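Local atomic coordinates of conserved protein (Methanothermobacter thermautotrophicus, PDB entry 1T57), a protein that is of unknown function but binds flavin mononucleotide and magnesium, and contains a domain related to the alpha/beta domain of pyruvate kinase. Residues A[148-151]-A[152-156]; A[127-131]-A[132-136]; A[155-159]-A[160-164]. One frame throughout, in Å; residues are numbered along the deposited sequence.

Contact 1. Residues A[148-151]-A[152-156]; sequences VCVE and IAIMA. With FMN (flavin mononucleotide), chain E.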
loop_
_atom_site.group_PDB
_atom_site.type_symbol
_atom_site.label_atom_id
_atom_site.label_comp_id
_atom_site.label_asym_id
_atom_site.label_seq_id
_atom_site.Cartn_x
_atom_site.Cartn_y
_atom_site.Cartn_z
ATOM N N VAL A 148 7.790 10.002 19.453
ATOM C CA VAL A 148 8.756 11.008 19.007
ATOM C C VAL A 148 10.146 10.557 19.318
ATOM O O VAL A 148 11.080 10.859 18.577
ATOM C CB VAL A 148 8.500 12.459 19.586
ATOM C CG1 VAL A 148 7.078 12.608 20.039
ATOM C CG2 VAL A 148 9.487 12.806 20.641
ATOM N N CYS A 149 10.258 9.793 20.396
ATOM C CA CYS A 149 11.531 9.256 20.826
ATOM C C CYS A 149 12.246 8.462 19.751
ATOM O O CYS A 149 13.417 8.741 19.513
ATOM C CB CYS A 149 11.365 8.406 22.096
ATOM S SG CYS A 149 11.579 9.360 23.630
ATOM N N VAL A 150 11.588 7.495 19.091
ATOM C CA VAL A 150 12.315 6.778 18.045
ATOM C C VAL A 150 12.442 7.698 16.839
ATOM O O VAL A 150 13.496 7.757 16.193
ATOM C CB VAL A 150 11.639 5.393 17.615
ATOM C CG1 VAL A 150 10.588 5.001 18.574
ATOM C CG2 VAL A 150 11.102 5.451 16.222
ATOM N N GLU A 151 11.379 8.445 16.555
ATOM C CA GLU A 151 11.380 9.351 15.414
ATOM C C GLU A 151 12.559 10.320 15.409
ATOM O O GLU A 151 13.268 10.463 14.412
ATOM C CB GLU A 151 10.077 10.146 15.367
ATOM C CG GLU A 151 9.973 11.003 14.107
ATOM C CD GLU A 151 8.616 11.667 13.911
ATOM O OE1 GLU A 151 8.126 11.667 12.759
ATOM O OE2 GLU A 151 8.039 12.202 14.884
ATOM N N ILE A 152 12.758 11.021 16.515
ATOM C CA ILE A 152 13.870 11.952 16.548
ATOM C C ILE A 152 15.182 11.147 16.563
ATOM O O ILE A 152 16.226 11.633 16.121
ATOM C CB ILE A 152 13.772 12.954 17.775
ATOM C CG1 ILE A 152 13.538 12.221 19.096
ATOM C CG2 ILE A 152 12.579 13.887 17.623
ATOM C CD1 ILE A 152 13.758 13.090 20.331
ATOM N N ALA A 153 15.136 9.904 17.032
ATOM C CA ALA A 153 16.369 9.114 17.058
ATOM C C ALA A 153 16.826 8.871 15.623
ATOM O O ALA A 153 17.990 9.041 15.306
ATOM C CB ALA A 153 16.167 7.759 17.831
ATOM N N ILE A 154 15.878 8.507 14.764
ATOM C CA ILE A 154 16.128 8.272 13.348
ATOM C C ILE A 154 16.620 9.558 12.661
ATOM O O ILE A 154 17.629 9.568 11.977
ATOM C CB ILE A 154 14.829 7.757 12.653
ATOM C CG1 ILE A 154 14.517 6.330 13.094
ATOM C CG2 ILE A 154 14.980 7.804 11.188
ATOM C CD1 ILE A 154 13.087 5.889 12.830
HETATM N N MSE A 155 15.902 10.642 12.846
HETATM C CA MSE A 155 16.314 11.898 12.235
HETATM C C MSE A 155 17.756 12.299 12.610
HETATM O O MSE A 155 18.552 12.675 11.761
HETATM C CB MSE A 155 15.353 13.002 12.661
HETATM C CG MSE A 155 13.888 12.653 12.433
HETATM SE SE MSE A 155 12.656 14.047 13.083
HETATM C CE MSE A 155 11.910 13.210 14.596
ATOM N N ALA A 156 18.074 12.224 13.892
ATOM C CA ALA A 156 19.397 12.614 14.366
ATOM C C ALA A 156 20.486 11.734 13.782
ATOM O O ALA A 156 21.571 12.220 13.479
ATOM C CB ALA A 156 19.443 12.582 15.894
HETATM N N1 FMN E . 4.416 16.018 20.274
HETATM C C2 FMN E . 3.320 15.164 20.254
HETATM O O2 FMN E . 2.553 15.123 21.197
HETATM N N3 FMN E . 3.120 14.224 19.279
HETATM C C4 FMN E . 3.909 14.225 18.158
HETATM O O4 FMN E . 3.794 13.299 17.345
HETATM C C4A FMN E . 5.036 15.050 18.163
HETATM N N5 FMN E . 5.889 15.044 17.082
HETATM C C5A FMN E . 7.122 15.637 17.223
HETATM C C6 FMN E . 7.972 15.604 16.131
HETATM C C7 FMN E . 9.161 16.278 16.148
HETATM C C7M FMN E . 9.971 16.235 14.893
HETATM C C8 FMN E . 9.295 17.350 17.022
HETATM C C8M FMN E . 10.541 18.219 16.999
HETATM C C9 FMN E . 8.430 17.424 18.113
HETATM C C9A FMN E . 7.388 16.508 18.284
HETATM N N10 FMN E . 6.391 16.734 19.244
HETATM C C10 FMN E . 5.312 15.886 19.260
HETATM C "C1'" FMN E . 6.575 17.686 20.406
HETATM C "C2'" FMN E . 7.539 17.083 21.390
HETATM O "O2'" FMN E . 7.080 15.767 21.718
HETATM C "C3'" FMN E . 7.586 17.890 22.668
HETATM O "O3'" FMN E . 6.309 18.027 23.215
HETATM C "C4'" FMN E . 8.438 19.166 22.763
HETATM O "O4'" FMN E . 8.434 19.464 24.140
HETATM C "C5'" FMN E . 8.037 20.531 22.247
HETATM O "O5'" FMN E . 9.036 21.356 22.803
HETATM P P FMN E . 8.876 22.704 23.665
HETATM O O1P FMN E . 10.220 23.347 23.688
HETATM O O2P FMN E . 8.398 22.448 25.108
HETATM O O3P FMN E . 7.871 23.583 22.908
#
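Glu151 holds CG opposite the backbone N (chi1 -174°), while Met155, one turn on along helix 144-158, keeps CG beside its own (chi1 -52°), and both chains run out to the flavin. The Glu151 chain stays extended and carries the carboxylate to the isoalloxazine, where Glu151 OE2 is 3.6 Å from FMN C6. Met155, modelled as selenomethionine, instead bends at chi3, and its SE comes to 3.9 Å from the flavin methyl C7M. The place of its CE against Glu151 CG is doubtful, because the two are modelled too close.

One turn earlier, Val148 adds an apolar contact. Its CG1 stands over the flavin face, 3.7 Å from FMN C4A. The same methyl is 3.6 Å from FMN O2'. Val150 and Ile154 run side by side, with Val150 CG2 and Ile154 CD1 4.0 Å apart. Ile154 also packs on Val118 of the second subunit. Ile152 covers Val56 and Ala58 of strand 54-58, so the helix lies against the sheet on that side.

The backbone follows the usual helical pattern. Ile154 N donates to Val150 O at 2.9 Å, and Met155 N donates to Glu151 O at 3.1 Å in a nearly straight bond of 175°.

The Glu151 carboxylate is buried but has partners at both oxygens. OE2 forms a salt bridge with Lys147, and OE1 accepts from Leu115 N. With both oxygens held, the group has little freedom to turn beside the flavin. The chemistry is therefore mixed: Val148 and Met155 offer apolar surface to the cofactor, while Glu151 sets a carboxylate with both oxygens bonded near its C6 and may help to position Lys147, itself an FMN-binding residue.

Contact 2. Residues A[127-131]-A[132-136]; sequences GGVTP and VEIMA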
loop_
_atom_site.group_PDB
_atom_site.type_symbol
_atom_site.label_atom_id
_atom_site.label_comp_id
_atom_site.label_asym_id
_atom_site.label_seq_id
_atom_site.Cartn_x
_atom_site.Cartn_y
_atom_site.Cartn_z
ATOM N N GLY A 127 -5.951 11.124 1.549
ATOM C CA GLY A 127 -6.642 10.479 2.652
ATOM C C GLY A 127 -6.250 9.219 3.424
ATOM O O GLY A 127 -6.323 9.247 4.657
ATOM N N GLY A 128 -5.868 8.122 2.779
ATOM C CA GLY A 128 -5.545 6.922 3.551
ATOM C C GLY A 128 -4.325 7.080 4.451
ATOM O O GLY A 128 -4.202 8.076 5.172
ATOM N N VAL A 129 -3.433 6.090 4.423
ATOM C CA VAL A 129 -2.195 6.138 5.194
ATOM C C VAL A 129 -1.106 5.432 4.443
ATOM O O VAL A 129 -1.362 4.432 3.766
ATOM C CB VAL A 129 -2.253 5.434 6.582
ATOM C CG1 VAL A 129 -2.428 6.465 7.652
ATOM C CG2 VAL A 129 -3.323 4.360 6.625
ATOM N N THR A 130 0.117 5.937 4.577
ATOM C CA THR A 130 1.263 5.316 3.930
ATOM C C THR A 130 1.888 4.403 4.989
ATOM O O THR A 130 1.642 4.567 6.176
ATOM C CB THR A 130 2.248 6.369 3.500
ATOM O OG1 THR A 130 2.811 6.974 4.665
ATOM C CG2 THR A 130 1.542 7.433 2.692
ATOM N N PRO A 131 2.713 3.435 4.577
ATOM C CA PRO A 131 3.335 2.520 5.538
ATOM C C PRO A 131 4.054 3.151 6.745
ATOM O O PRO A 131 3.858 2.733 7.883
ATOM C CB PRO A 131 4.263 1.690 4.643
ATOM C CG PRO A 131 3.490 1.662 3.344
ATOM C CD PRO A 131 3.134 3.105 3.207
ATOM N N VAL A 132 4.883 4.154 6.493
ATOM C CA VAL A 132 5.621 4.804 7.556
ATOM C C VAL A 132 4.727 5.445 8.610
ATOM O O VAL A 132 5.067 5.390 9.797
ATOM C CB VAL A 132 6.628 5.833 6.969
ATOM C CG1 VAL A 132 5.987 6.552 5.804
ATOM C CG2 VAL A 132 7.075 6.816 8.027
ATOM N N GLU A 133 3.592 6.024 8.205
ATOM C CA GLU A 133 2.660 6.657 9.168
ATOM C C GLU A 133 2.018 5.639 10.131
ATOM O O GLU A 133 1.588 6.010 11.229
ATOM C CB GLU A 133 1.540 7.424 8.445
ATOM C CG GLU A 133 1.993 8.662 7.661
ATOM C CD GLU A 133 0.922 9.206 6.692
ATOM O OE1 GLU A 133 0.488 8.454 5.790
ATOM O OE2 GLU A 133 0.522 10.389 6.829
ATOM N N ILE A 134 1.939 4.372 9.710
ATOM C CA ILE A 134 1.379 3.315 10.539
ATOM C C ILE A 134 2.361 2.995 11.666
ATOM O O ILE A 134 1.954 2.720 12.797
ATOM C CB ILE A 134 1.083 2.024 9.719
ATOM C CG1 ILE A 134 -0.254 2.149 9.009
ATOM C CG2 ILE A 134 1.060 0.798 10.624
ATOM C CD1 ILE A 134 -0.153 2.700 7.641
HETATM N N MSE A 135 3.649 3.033 11.361
HETATM C CA MSE A 135 4.672 2.790 12.372
HETATM C C MSE A 135 4.467 3.763 13.524
HETATM O O MSE A 135 4.574 3.398 14.690
HETATM C CB MSE A 135 6.049 3.009 11.780
HETATM C CG MSE A 135 6.544 1.891 10.865
HETATM SE SE MSE A 135 8.264 2.321 10.076
HETATM C CE MSE A 135 9.393 1.939 11.604
ATOM N N ALA A 136 4.142 5.004 13.182
ATOM C CA ALA A 136 3.931 6.033 14.186
ATOM C C ALA A 136 2.671 5.816 15.039
ATOM O O ALA A 136 2.736 5.945 16.262
ATOM C CB ALA A 136 3.884 7.396 13.523
#
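The chain from Val129 to Thr130 is extended and leads into helix 131-139. Gly127 precedes it with a positive phi, just after helix 118-126. At the turn, Ile134 N donates to Pro131 O at 3.1 Å, from well above the carbonyl plane. Weak bonds run from Glu133 N to Thr130 O and from Met135 N to Pro131 O.

The main side-chain contact is Glu133 folding back on Thr130. Its OE1 accepts two bonds from that residue. Thr130 N reaches it at 2.8 Å, nearly along the C-O axis and almost straight at 167°. Thr130 OG1 donates to the same oxygen at 3.0 Å, but from above the carboxylate plane, 40° out of it. The hydroxyl can do so because OG1 lies between the backbone N and the carbonyl carbon (chi1 67°). Ser123 OG of helix 118-126 also bonds Glu133 OE1, and further bonds Gly128 O, which ties the two helices together. Replacing Glu133 with an alanine would remove this acceptor, and would probably leave Thr130 N without its mate and the Thr130 hydroxyl free to turn.

Apolar contacts flank the bonds. Ile134 meets Val129 at about a right angle, with Ile134 CD1 3.6 Å from Val129 CB. Val132 lies beside Thr130, pointing the same way, and its CG1 is 3.4 Å from Thr130 OG1.

Several subunits meet here. Val129 packs on Phe126 of the third subunit, Pro131 on Pro131 of the second, and Ile134 on Met135 of the fourth. The reciprocal bond of a full capping box is absent, since Thr130 OG1 is 3.7 Å from Glu133 N and bonds the carboxylate instead. The arrangement is the glutamate half of a capping box, with Thr130 at the N-cap and Glu133 three residues on.

Contact 3. Residues A[155-159]-A[160-164]; sequences MAADA and GLIPV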
loop_
_atom_site.group_PDB
_atom_site.type_symbol
_atom_site.label_atom_id
_atom_site.label_comp_id
_atom_site.label_asym_id
_atom_site.label_seq_id
_atom_site.Cartn_x
_atom_site.Cartn_y
_atom_site.Cartn_z
HETATM N N MSE A 155 15.902 10.642 12.846
HETATM C CA MSE A 155 16.314 11.898 12.235
HETATM C C MSE A 155 17.756 12.299 12.610
HETATM O O MSE A 155 18.552 12.675 11.761
HETATM C CB MSE A 155 15.353 13.002 12.661
HETATM C CG MSE A 155 13.888 12.653 12.433
HETATM SE SE MSE A 155 12.656 14.047 13.083
HETATM C CE MSE A 155 11.910 13.210 14.596
ATOM N N ALA A 156 18.074 12.224 13.892
ATOM C CA ALA A 156 19.397 12.614 14.366
ATOM C C ALA A 156 20.486 11.734 13.782
ATOM O O ALA A 156 21.571 12.220 13.479
ATOM C CB ALA A 156 19.443 12.582 15.894
ATOM N N ALA A 157 20.199 10.442 13.635
ATOM C CA ALA A 157 21.163 9.517 13.058
ATOM C C ALA A 157 21.446 9.896 11.617
ATOM O O ALA A 157 22.602 10.060 11.220
ATOM C CB ALA A 157 20.641 8.140 13.090
ATOM N N ASP A 158 20.383 10.024 10.831
ATOM C CA ASP A 158 20.517 10.383 9.425
ATOM C C ASP A 158 21.225 11.737 9.262
ATOM O O ASP A 158 21.930 11.962 8.289
ATOM C CB ASP A 158 19.136 10.401 8.740
ATOM C CG ASP A 158 18.536 8.991 8.562
ATOM O OD1 ASP A 158 17.391 8.897 8.070
ATOM O OD2 ASP A 158 19.192 7.982 8.920
ATOM N N ALA A 159 21.060 12.641 10.213
ATOM C CA ALA A 159 21.734 13.924 10.078
ATOM C C ALA A 159 23.203 13.759 10.441
ATOM O O ALA A 159 24.029 14.640 10.199
ATOM C CB ALA A 159 21.095 14.941 10.973
ATOM N N GLY A 160 23.528 12.610 11.014
ATOM C CA GLY A 160 24.897 12.379 11.410
ATOM C C GLY A 160 25.131 13.105 12.715
ATOM O O GLY A 160 26.268 13.339 13.122
ATOM N N LEU A 161 24.047 13.460 13.389
ATOM C CA LEU A 161 24.188 14.175 14.638
ATOM C C LEU A 161 24.363 13.268 15.843
ATOM O O LEU A 161 24.843 13.712 16.877
ATOM C CB LEU A 161 23.026 15.144 14.832
ATOM C CG LEU A 161 23.087 16.315 13.850
ATOM C CD1 LEU A 161 21.968 17.354 14.128
ATOM C CD2 LEU A 161 24.458 16.958 13.999
ATOM N N ILE A 162 23.934 12.015 15.736
ATOM C CA ILE A 162 24.150 11.048 16.817
ATOM C C ILE A 162 24.538 9.705 16.186
ATOM O O ILE A 162 24.306 9.479 14.989
ATOM C CB ILE A 162 22.930 10.853 17.714
ATOM C CG1 ILE A 162 21.808 10.186 16.922
ATOM C CG2 ILE A 162 22.550 12.154 18.320
ATOM C CD1 ILE A 162 20.526 10.031 17.665
ATOM N N PRO A 163 25.149 8.805 16.970
ATOM C CA PRO A 163 25.590 7.475 16.514
ATOM C C PRO A 163 24.483 6.447 16.449
ATOM O O PRO A 163 23.477 6.593 17.113
ATOM C CB PRO A 163 26.611 7.065 17.571
ATOM C CG PRO A 163 26.024 7.663 18.804
ATOM C CD PRO A 163 25.539 9.025 18.376
ATOM N N VAL A 164 24.701 5.388 15.679
ATOM C CA VAL A 164 23.741 4.293 15.550
ATOM C C VAL A 164 24.542 3.092 16.018
ATOM O O VAL A 164 24.170 1.922 15.831
ATOM C CB VAL A 164 23.343 4.116 14.093
ATOM C CG1 VAL A 164 22.794 5.428 13.573
ATOM C CG2 VAL A 164 24.549 3.684 13.251
HETATM O O HOH W 1 25.163 8.991 12.498
#
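Backbone hydrogen bonds join Ala156 and Ala157 to the residues that follow the helix. Ala156 O accepts twice. Leu161 N comes to it at 2.8 Å, nearly in line with the carbonyl bond. Ile162 N comes at 3.3 Å from well above the carbonyl plane. Gly160 N donates to Ala157 O at 2.7 Å, also from above the plane. Gly160 has positive phi, and a side chain there would run into Ala159 O.

One water adds a bridge. It donates to Ala157 O at 3.1 Å and to Ile162 O at 2.7 Å, so it links the last turn to the outgoing chain.

Two of the apolar contacts are tight. Ile162 holds CG1 between its backbone N and carbonyl carbon (chi1 67°), and this swings CD1 back onto Ala156. Ile162 CD1 and Ala156 CB are 3.3 Å apart, closer than is usual for two carbons. Val164 CG1 presses on Ala157 CB at 3.5 Å. Leu161 CG rests on Ala159 CB at an ordinary packing distance of 3.8 Å. Beyond them, Leu161 and Ile162 touch Val77 of strand 75-79, and Leu161 and Ala159 touch Tyr109 of strand 107-109.

Asp158 points away from the loop. Its OD2 bonds Met189 N and His188 ND1, and its side chain packs on Ser112 of the second subunit.

The paired bonds from Leu161 N to Ala156 O and from Gly160 N to Ala157 O, with glycine at positive phi, make a Schellman motif. It caps the C-terminal end of the helix and turns the chain on to strand 168-172 of the central sheet.

In the fold
Contacts 1 and 3 belong to one helix, 144-158, and share Met155 and Ala156. Their centres are about 9 Å apart, and they touch where Ala153 O meets Ile162 CD1 at 3.6 Å. Contact 1 lines the FMN pocket. Contact 3 caps the helix end and reaches the pocket through the shared Met155, while its Ala156 side chain is about 10 Å from FMN. Contact 2 opens the preceding helix, 131-139. Its centre is about 16 Å from that of contact 1 and about 23 Å from that of contact 3. The Glu133 side chain is about 11 Å from FMN but about 7 Å from that of Arg140, which binds FMN. All three contacts meet the second subunit.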